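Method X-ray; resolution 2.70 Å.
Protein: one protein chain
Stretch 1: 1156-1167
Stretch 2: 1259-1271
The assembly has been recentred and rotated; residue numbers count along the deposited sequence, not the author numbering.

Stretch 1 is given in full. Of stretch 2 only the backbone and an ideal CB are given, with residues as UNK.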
# COMPACT_ATOMS: atom_id res chain seq x y z
N GLN A 1156 8.42 32.46 48.62
CA GLN A 1156 7.13 32.24 49.26
C GLN A 1156 6.33 31.16 48.54
O GLN A 1156 6.54 30.88 47.36
CB GLN A 1156 6.32 33.54 49.37
CG GLN A 1156 6.19 34.10 50.82
CD GLN A 1156 5.73 33.06 51.88
OE1 GLN A 1156 5.14 32.01 51.56
NE2 GLN A 1156 6.01 33.35 53.15
N VAL A 1157 5.43 30.53 49.29
CA VAL A 1157 4.61 29.44 48.79
C VAL A 1157 3.15 29.88 48.79
O VAL A 1157 2.60 30.22 49.85
CB VAL A 1157 4.78 28.18 49.65
CG1 VAL A 1157 3.94 27.07 49.11
CG2 VAL A 1157 6.24 27.77 49.70
N THR A 1158 2.52 29.90 47.62
CA THR A 1158 1.14 30.34 47.53
C THR A 1158 0.21 29.35 48.22
O THR A 1158 -0.70 29.74 48.96
CB THR A 1158 0.69 30.53 46.07
OG1 THR A 1158 1.44 31.59 45.48
CG2 THR A 1158 -0.79 30.87 46.00
N GLY A 1159 0.46 28.07 47.98
CA GLY A 1159 -0.34 27.02 48.59
C GLY A 1159 0.12 25.64 48.16
O GLY A 1159 0.86 25.49 47.19
N ILE A 1160 -0.33 24.63 48.89
CA ILE A 1160 -0.03 23.25 48.57
C ILE A 1160 -1.32 22.46 48.33
O ILE A 1160 -2.23 22.48 49.15
CB ILE A 1160 0.73 22.57 49.70
CG1 ILE A 1160 2.01 23.33 50.02
CG2 ILE A 1160 1.10 21.15 49.29
CD1 ILE A 1160 2.79 22.70 51.15
N VAL A 1161 -1.40 21.76 47.20
CA VAL A 1161 -2.53 20.87 47.01
C VAL A 1161 -2.15 19.43 47.32
O VAL A 1161 -1.27 18.86 46.68
CB VAL A 1161 -3.06 20.94 45.59
CG1 VAL A 1161 -4.17 19.93 45.42
CG2 VAL A 1161 -3.58 22.33 45.31
N MET A 1162 -2.80 18.84 48.31
CA MET A 1162 -2.48 17.46 48.65
C MET A 1162 -3.70 16.60 48.48
O MET A 1162 -4.70 16.80 49.17
CB MET A 1162 -1.96 17.33 50.07
CG MET A 1162 -0.58 17.90 50.30
SD MET A 1162 -0.23 17.79 52.05
CE MET A 1162 0.99 19.09 52.27
N ILE A 1163 -3.62 15.64 47.58
CA ILE A 1163 -4.75 14.77 47.34
C ILE A 1163 -4.54 13.43 48.06
O ILE A 1163 -3.67 12.64 47.68
CB ILE A 1163 -4.98 14.58 45.84
CG1 ILE A 1163 -5.00 15.95 45.16
CG2 ILE A 1163 -6.30 13.87 45.61
CD1 ILE A 1163 -5.00 15.89 43.67
N ASP A 1164 -5.34 13.22 49.11
CA ASP A 1164 -5.27 12.04 49.97
C ASP A 1164 -3.83 11.64 50.35
O ASP A 1164 -3.46 10.47 50.32
CB ASP A 1164 -5.99 10.87 49.31
CG ASP A 1164 -6.57 9.91 50.34
OD1 ASP A 1164 -7.34 10.36 51.23
OD2 ASP A 1164 -6.23 8.70 50.28
N THR A 1165 -3.04 12.63 50.73
CA THR A 1165 -1.66 12.42 51.15
C THR A 1165 -1.59 12.02 52.60
O THR A 1165 -1.98 12.80 53.48
CB THR A 1165 -0.85 13.71 50.96
OG1 THR A 1165 -0.89 14.08 49.59
CG2 THR A 1165 0.59 13.54 51.39
N ARG A 1166 -1.08 10.83 52.88
CA ARG A 1166 -0.87 10.45 54.28
C ARG A 1166 0.29 11.26 54.85
O ARG A 1166 1.32 11.43 54.22
CB ARG A 1166 -0.67 8.95 54.35
CG ARG A 1166 -1.90 8.36 53.67
CD ARG A 1166 -1.79 7.00 53.15
NE ARG A 1166 -3.09 6.61 52.65
CZ ARG A 1166 -3.32 5.56 51.88
NH1 ARG A 1166 -2.31 4.79 51.53
NH2 ARG A 1166 -4.55 5.27 51.48
N ALA A 1167 0.06 11.86 56.01
CA ALA A 1167 1.03 12.76 56.58
C ALA A 1167 2.28 11.96 56.91
O ALA A 1167 2.17 10.80 57.30
CB ALA A 1167 0.46 13.45 57.84
N UNK A 1259 3.73 25.36 59.45
CA UNK A 1259 2.49 25.77 58.80
C UNK A 1259 2.70 26.32 57.39
O UNK A 1259 3.46 27.25 57.18
CB UNK A 1259 1.79 26.82 59.66
N UNK A 1260 2.03 25.69 56.44
CA UNK A 1260 1.95 26.18 55.08
C UNK A 1260 0.47 26.26 54.73
O UNK A 1260 -0.33 25.52 55.29
CB UNK A 1260 2.72 25.28 54.11
N UNK A 1261 0.10 27.17 53.81
CA UNK A 1261 -1.30 27.16 53.37
C UNK A 1261 -1.58 25.90 52.54
O UNK A 1261 -1.02 25.73 51.46
CB UNK A 1261 -1.62 28.42 52.56
N UNK A 1262 -2.43 25.02 53.06
CA UNK A 1262 -2.62 23.70 52.47
C UNK A 1262 -4.07 23.40 52.15
O UNK A 1262 -4.96 23.68 52.96
CB UNK A 1262 -2.07 22.62 53.41
N UNK A 1263 -4.30 22.83 50.98
CA UNK A 1263 -5.60 22.24 50.66
C UNK A 1263 -5.44 20.73 50.66
O UNK A 1263 -4.71 20.17 49.83
CB UNK A 1263 -6.13 22.74 49.31
N UNK A 1264 -6.10 20.06 51.61
CA UNK A 1264 -6.07 18.60 51.66
C UNK A 1264 -7.38 17.99 51.17
O UNK A 1264 -8.42 18.16 51.81
CB UNK A 1264 -5.78 18.13 53.09
N UNK A 1265 -7.33 17.30 50.04
CA UNK A 1265 -8.51 16.65 49.48
C UNK A 1265 -8.52 15.19 49.93
O UNK A 1265 -7.64 14.41 49.56
CB UNK A 1265 -8.53 16.76 47.95
N UNK A 1266 -9.50 14.82 50.74
CA UNK A 1266 -9.53 13.46 51.27
C UNK A 1266 -10.51 12.58 50.50
O UNK A 1266 -11.66 12.95 50.26
CB UNK A 1266 -9.90 13.48 52.75
N UNK A 1267 -10.03 11.41 50.11
CA UNK A 1267 -10.87 10.38 49.53
C UNK A 1267 -11.76 9.82 50.63
O UNK A 1267 -11.28 9.11 51.51
CB UNK A 1267 -10.03 9.28 48.88
N UNK A 1268 -13.05 10.14 50.60
CA UNK A 1268 -13.93 9.86 51.74
C UNK A 1268 -14.39 8.41 51.76
O UNK A 1268 -14.87 7.92 52.78
CB UNK A 1268 -15.15 10.79 51.71
N UNK A 1269 -14.22 7.71 50.64
CA UNK A 1269 -14.66 6.33 50.55
C UNK A 1269 -13.52 5.33 50.79
O UNK A 1269 -13.69 4.12 50.62
CB UNK A 1269 -15.29 6.08 49.18
N UNK A 1270 -12.35 5.84 51.20
CA UNK A 1270 -11.22 4.97 51.49
C UNK A 1270 -11.44 4.18 52.78
O UNK A 1270 -11.67 4.75 53.84
CB UNK A 1270 -9.93 5.79 51.59
N UNK A 1271 -11.37 2.85 52.68
CA UNK A 1271 -11.63 1.94 53.80
C UNK A 1271 -10.58 2.03 54.88
O UNK A 1271 -10.88 1.88 56.07
CB UNK A 1271 -11.72 0.50 53.30

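At position 1259 no atom of stretch 1 lies within 5.5 Å of the ideal CB, so the geometry sets no preference; the residue is D1259, which makes no contact with stretch 1.

At 1260 CA-to-CB points toward stretch 1, and the ideal CB lies 3.9 Å from I1160 CD1, with V1157 CG1 at 5.4 Å. Only carbon is offered, so a large aliphatic or aromatic group would suit. The residue is F1260: its CB lies 3.9 Å from I1160 CD1, and its CE1 reaches V1157 CG2 at 4.4 Å.

Position 1261 points sideways, with phi -70°, a value proline accepts; its nitrogen donates no hydrogen bond to stretch 1. Small or medium residues would fit equally. It is P1261, whose CG packs 3.3 Å from T1158 O, while its own O accepts from I1160 N at 2.9 Å.

From 1262 to 1265 the backbone runs parallel to 1160-1163, with extended angles and CB directions alternating between the sheet's faces. The ladder continues through the 2.8 Å hydrogen bond from the nitrogen of 1263 to I1160 O, and M1162 N returns one to the oxygen of 1263, also at 2.8 Å. Such strands favour branched or aliphatic side chains.

Position 1262 shares a face with I1160 and M1162, and its ideal CB is 4.8 Å from M1162 CE; valine, isoleucine or leucine would serve. I1262 places CD1 3.7 Å from M1162 CE and CG1 4.1 Å from I1160 CB.

Position 1263 lies on the face of V1161 and I1163, its ideal CB 4.7 Å from V1161 CA; several apolar residues would fit. It is L1263 (chi1 t, chi2 p), which packs apolar bulk on that face, its CB 3.9 Å from I1160 O.

At 1264, back beside M1162, a side chain with reach could return to stretch 1. L1264, t then p, does so: CD1 lies 4.0 Å from M1162 CB and 4.1 Å from T1165 N.

At 1265 the ideal CB is 4.3 Å from I1163 CA, so a compact branched residue suits. V1265 sets CB 4.3 Å from I1163 CG2; its N donates to M1162 O at 2.8 Å and its O accepts from D1164 N at 2.6 Å.

Position 1266 points away, leaving length and polarity free; K1266 is fully extended.

At 1267 the ideal CB is 3.7 Å from D1164 OD1, and the backbone nitrogen faces that carboxylate. A small residue suits: A1267 N donates to OD1 of D1164 at 3.1 Å.

Positions 1268 and 1269, within a type I turn, have nothing nearby: K1268 and D1269.

Position 1270 points toward stretch 1, its ideal CB 4.9 Å from D1164 OD2 and 5.4 Å from R1166 NH2; the mixed charges allow polar groups, and an acid if it turns toward the guanidinium. E1270 CG comes to 4.1 Å from R1166 NH2, near the guanidinium plane at its edge; OE1 stays 4.4 Å from NH2, beyond a salt bridge.

Position 1271 is out of reach: Q1271.

Stretch 2 (1259-1271) DFPILLVKAKDEQ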
# COMPACT_ATOMS: atom_id res chain seq x y z
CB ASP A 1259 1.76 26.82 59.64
CG ASP A 1259 1.03 26.21 60.81
OD1 ASP A 1259 1.17 24.98 61.04
OD2 ASP A 1259 0.30 26.95 61.50
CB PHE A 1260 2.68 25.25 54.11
CG PHE A 1260 4.16 25.25 54.28
CD1 PHE A 1260 4.94 26.23 53.69
CD2 PHE A 1260 4.78 24.25 55.01
CE1 PHE A 1260 6.31 26.23 53.84
CE2 PHE A 1260 6.16 24.24 55.16
CZ PHE A 1260 6.93 25.23 54.57
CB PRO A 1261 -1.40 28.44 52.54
CG PRO A 1261 -0.02 28.67 52.03
CD PRO A 1261 0.93 28.13 53.06
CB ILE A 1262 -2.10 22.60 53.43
CG1 ILE A 1262 -0.58 22.67 53.56
CG2 ILE A 1262 -2.50 21.22 52.94
CD1 ILE A 1262 -0.05 21.73 54.60
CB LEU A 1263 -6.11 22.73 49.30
CG LEU A 1263 -7.34 22.02 48.73
CD1 LEU A 1263 -8.53 22.26 49.63
CD2 LEU A 1263 -7.63 22.49 47.31
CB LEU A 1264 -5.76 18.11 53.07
CG LEU A 1264 -5.87 16.60 53.28
CD1 LEU A 1264 -4.86 15.85 52.46
CD2 LEU A 1264 -5.70 16.26 54.75
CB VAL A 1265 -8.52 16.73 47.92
CG1 VAL A 1265 -9.71 16.00 47.35
CG2 VAL A 1265 -8.54 18.19 47.45
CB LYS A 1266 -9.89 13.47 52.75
CG LYS A 1266 -10.09 12.09 53.32
CD LYS A 1266 -10.13 12.11 54.84
CE LYS A 1266 -10.51 10.75 55.38
NZ LYS A 1266 -11.08 10.89 56.77
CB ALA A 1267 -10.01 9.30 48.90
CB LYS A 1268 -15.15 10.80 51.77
CG LYS A 1268 -16.32 10.38 50.88
CD LYS A 1268 -17.43 11.44 50.90
CE LYS A 1268 -18.46 11.20 49.81
NZ LYS A 1268 -19.32 12.41 49.54
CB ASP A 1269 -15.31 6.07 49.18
CG ASP A 1269 -16.55 6.95 48.94
OD1 ASP A 1269 -17.43 7.01 49.83
OD2 ASP A 1269 -16.63 7.58 47.86
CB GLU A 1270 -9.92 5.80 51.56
CG GLU A 1270 -8.65 5.02 51.93
CD GLU A 1270 -8.46 3.76 51.12
OE1 GLU A 1270 -8.39 3.85 49.87
OE2 GLU A 1270 -8.37 2.67 51.73
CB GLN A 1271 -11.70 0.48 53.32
CG GLN A 1271 -12.86 0.15 52.40
CD GLN A 1271 -14.21 0.44 53.00
OE1 GLN A 1271 -14.44 0.21 54.19
NE2 GLN A 1271 -15.12 0.96 52.19
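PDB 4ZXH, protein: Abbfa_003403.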